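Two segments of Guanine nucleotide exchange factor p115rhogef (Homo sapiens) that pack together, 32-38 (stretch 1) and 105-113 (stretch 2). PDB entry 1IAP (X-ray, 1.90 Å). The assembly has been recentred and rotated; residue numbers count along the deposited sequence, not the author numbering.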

# COMPACT_ATOMS: atom_id res chain seq x y z
N GLY A 32 7.91 -2.89 -0.39
CA GLY A 32 7.20 -4.14 -0.17
C GLY A 32 6.26 -4.22 1.03
O GLY A 32 5.06 -4.45 0.86
N PRO A 33 6.77 -4.02 2.25
CA PRO A 33 5.98 -4.07 3.49
C PRO A 33 4.71 -3.23 3.50
O PRO A 33 3.64 -3.72 3.86
CB PRO A 33 6.99 -3.61 4.54
CG PRO A 33 8.28 -4.15 4.02
CD PRO A 33 8.19 -3.78 2.56
N LEU A 34 4.82 -1.95 3.14
CA LEU A 34 3.66 -1.07 3.12
C LEU A 34 2.67 -1.49 2.04
O LEU A 34 1.48 -1.55 2.30
CB LEU A 34 4.08 0.39 2.90
CG LEU A 34 2.98 1.46 2.82
CD1 LEU A 34 2.11 1.47 4.08
CD2 LEU A 34 3.61 2.83 2.61
N LEU A 35 3.17 -1.81 0.85
CA LEU A 35 2.31 -2.22 -0.25
C LEU A 35 1.56 -3.51 0.08
O LEU A 35 0.40 -3.68 -0.28
CB LEU A 35 3.13 -2.40 -1.53
CG LEU A 35 3.75 -1.12 -2.10
CD1 LEU A 35 4.66 -1.46 -3.25
CD2 LEU A 35 2.66 -0.14 -2.52
N CYS A 36 2.24 -4.40 0.79
CA CYS A 36 1.67 -5.67 1.21
C CYS A 36 0.49 -5.45 2.15
O CYS A 36 -0.59 -6.03 1.97
CB CYS A 36 2.75 -6.52 1.89
SG CYS A 36 2.17 -8.08 2.57
N CYS A 37 0.67 -4.57 3.13
CA CYS A 37 -0.37 -4.25 4.09
C CYS A 37 -1.60 -3.64 3.42
O CYS A 37 -2.73 -3.95 3.78
CB CYS A 37 0.15 -3.29 5.16
SG CYS A 37 1.27 -4.04 6.37
N LEU A 38 -1.37 -2.77 2.43
CA LEU A 38 -2.47 -2.13 1.72
C LEU A 38 -3.26 -3.15 0.90
O LEU A 38 -4.49 -3.14 0.91
CB LEU A 38 -1.94 -1.01 0.80
CG LEU A 38 -1.17 0.14 1.46
CD1 LEU A 38 -0.69 1.14 0.39
CD2 LEU A 38 -2.06 0.84 2.48
N GLN A 105 4.74 -7.25 9.38
CA GLN A 105 5.18 -6.06 8.66
C GLN A 105 4.99 -4.79 9.49
O GLN A 105 5.53 -3.73 9.17
CB GLN A 105 4.41 -5.89 7.33
CG GLN A 105 4.33 -7.12 6.45
CD GLN A 105 5.69 -7.64 6.03
OE1 GLN A 105 6.53 -6.90 5.52
NE2 GLN A 105 5.90 -8.94 6.22
N GLN A 106 4.21 -4.90 10.57
CA GLN A 106 3.91 -3.77 11.44
C GLN A 106 5.11 -2.96 11.92
O GLN A 106 5.06 -1.73 11.95
CB GLN A 106 3.06 -4.21 12.64
CG GLN A 106 1.64 -4.64 12.27
CD GLN A 106 0.87 -3.56 11.52
OE1 GLN A 106 0.38 -3.78 10.42
NE2 GLN A 106 0.77 -2.38 12.13
N VAL A 107 6.20 -3.64 12.30
CA VAL A 107 7.40 -2.95 12.77
C VAL A 107 8.01 -2.05 11.70
O VAL A 107 8.24 -0.86 11.94
CB VAL A 107 8.47 -3.95 13.30
CG1 VAL A 107 9.79 -3.22 13.56
CG2 VAL A 107 7.98 -4.60 14.59
N ALA A 108 8.27 -2.61 10.51
CA ALA A 108 8.86 -1.85 9.41
C ALA A 108 7.98 -0.68 8.98
O ALA A 108 8.46 0.44 8.83
CB ALA A 108 9.13 -2.77 8.23
N VAL A 109 6.69 -0.96 8.77
CA VAL A 109 5.73 0.07 8.35
C VAL A 109 5.61 1.13 9.44
O VAL A 109 5.50 2.32 9.15
CB VAL A 109 4.34 -0.54 8.05
CG1 VAL A 109 3.32 0.56 7.78
CG2 VAL A 109 4.44 -1.50 6.86
N GLY A 110 5.65 0.68 10.70
CA GLY A 110 5.56 1.60 11.81
C GLY A 110 6.74 2.56 11.81
O GLY A 110 6.57 3.76 12.04
N ARG A 111 7.93 2.02 11.54
CA ARG A 111 9.15 2.84 11.50
C ARG A 111 9.14 3.80 10.32
O ARG A 111 9.65 4.92 10.42
CB ARG A 111 10.40 1.95 11.45
CG ARG A 111 10.76 1.31 12.78
CD ARG A 111 12.02 0.46 12.67
NE ARG A 111 11.83 -0.69 11.79
CZ ARG A 111 12.78 -1.23 11.03
NH1 ARG A 111 14.00 -0.73 11.04
NH2 ARG A 111 12.50 -2.28 10.26
N GLN A 112 8.57 3.36 9.21
CA GLN A 112 8.47 4.19 8.02
C GLN A 112 7.48 5.34 8.24
O GLN A 112 7.72 6.45 7.78
CB GLN A 112 8.09 3.33 6.82
CG GLN A 112 9.17 2.34 6.44
CD GLN A 112 8.69 1.28 5.47
OE1 GLN A 112 7.69 1.46 4.78
NE2 GLN A 112 9.40 0.16 5.42
N LEU A 113 6.38 5.07 8.94
CA LEU A 113 5.39 6.12 9.23
C LEU A 113 6.03 7.13 10.17
O LEU A 113 5.86 8.34 10.01
CB LEU A 113 4.15 5.53 9.87
CG LEU A 113 3.09 4.94 8.94
CD1 LEU A 113 2.04 4.20 9.74
CD2 LEU A 113 2.47 6.06 8.12
O HOH W 1 7.32 -0.55 3.00

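Two helical segments of one chain, far apart in sequence, pack through a small and mostly apolar contact that buries 351 Å², both sides summed. Residues 32-38 are helical throughout; in the second stretch, residues 106-113 are helical. The helix axes approach to 9.0 Å, and their N-to-C directions differ by 109°, so the helices cross steeply and meet over a short patch. The backbones come nearest at two places: the CA atoms of Pro33 and Gln105 lie 5.6 Å apart, those of Leu34 and Val109 5.7 Å.

Within each stretch, backbone hydrogen bonds run from the N of residue i+4 to the O of residue i. In the first helix these include Cys36 N to Gly32 O (2.8 Å) and Leu38 N to Leu34 O (3.1 Å); in the second stretch, Val109 N bonds to Gln105 O (3.0 Å) and Gln112 N to Ala108 O (2.9 Å). Pro33 lacks an amide hydrogen, but Pro33 O still accepts from Cys37 N at 3.2 Å. No direct hydrogen bond joins the two stretches.

Van der Waals packing centres on Val109, whose CA-to-CB bond points toward the first helix. With chi1 in the t rotamer, its two methyls reach different neighbours. Val109 CG2 lies 4.0 Å from Pro33 CB and 4.1 Å from Cys37 SG, and it also approaches the backbone, 3.8 Å from Leu34 N. Val109 CG1 meets Leu34 CD1 at 4.0 Å; Leu34 leaves its helix sideways, and its t,p rotamer carries CD1 to that methyl. Pro33 has the largest area covered by the opposing stretch, 67 Å². Its CA-to-CB bond points toward the second helix, where Pro33 CB lies 4.3 Å from Ala108 CB, a small side chain. Cys37, one turn after Pro33, extends the apolar surface with its polarizable sulfur. Leu35 points away and takes no part.

Glutamines frame this patch mainly by contact. Gln105 CB, on a CA-to-CB bond that points toward the first helix, lies 3.8 Å from Cys37 SG; with chi1 and chi2 both m, the side chain places Gln105 OE1 3.5 Å from Pro33 CB. The latter is a polar atom against carbon, and the amide finds a hydrogen-bond partner for NE2 elsewhere in the structure. Gln106 starts away from the first helix, yet its end comes nearer, placing Gln106 OE1 4.2 Å from Cys37 SG.

Water-mediated bonding supplies the polar link across the contact. Water 1 accepts a hydrogen bond from Leu34 N (2.9 Å) and donates one to Gln112 OE1 (2.7 Å). Leu34 N lies in the first turn of the segment, where an amide has no i-4 carbonyl within the stretch; the water accepts its hydrogen bond and, in turn, donates one to a side chain one turn beyond Ala108. The CA-to-CB bond of Gln112 points toward the first helix, and its m,t side chain brings Gln112 OE1 to 4.2 Å from Leu34 CB. This bridge thus adds a directional tie to an interface otherwise held by shape and apolar contact.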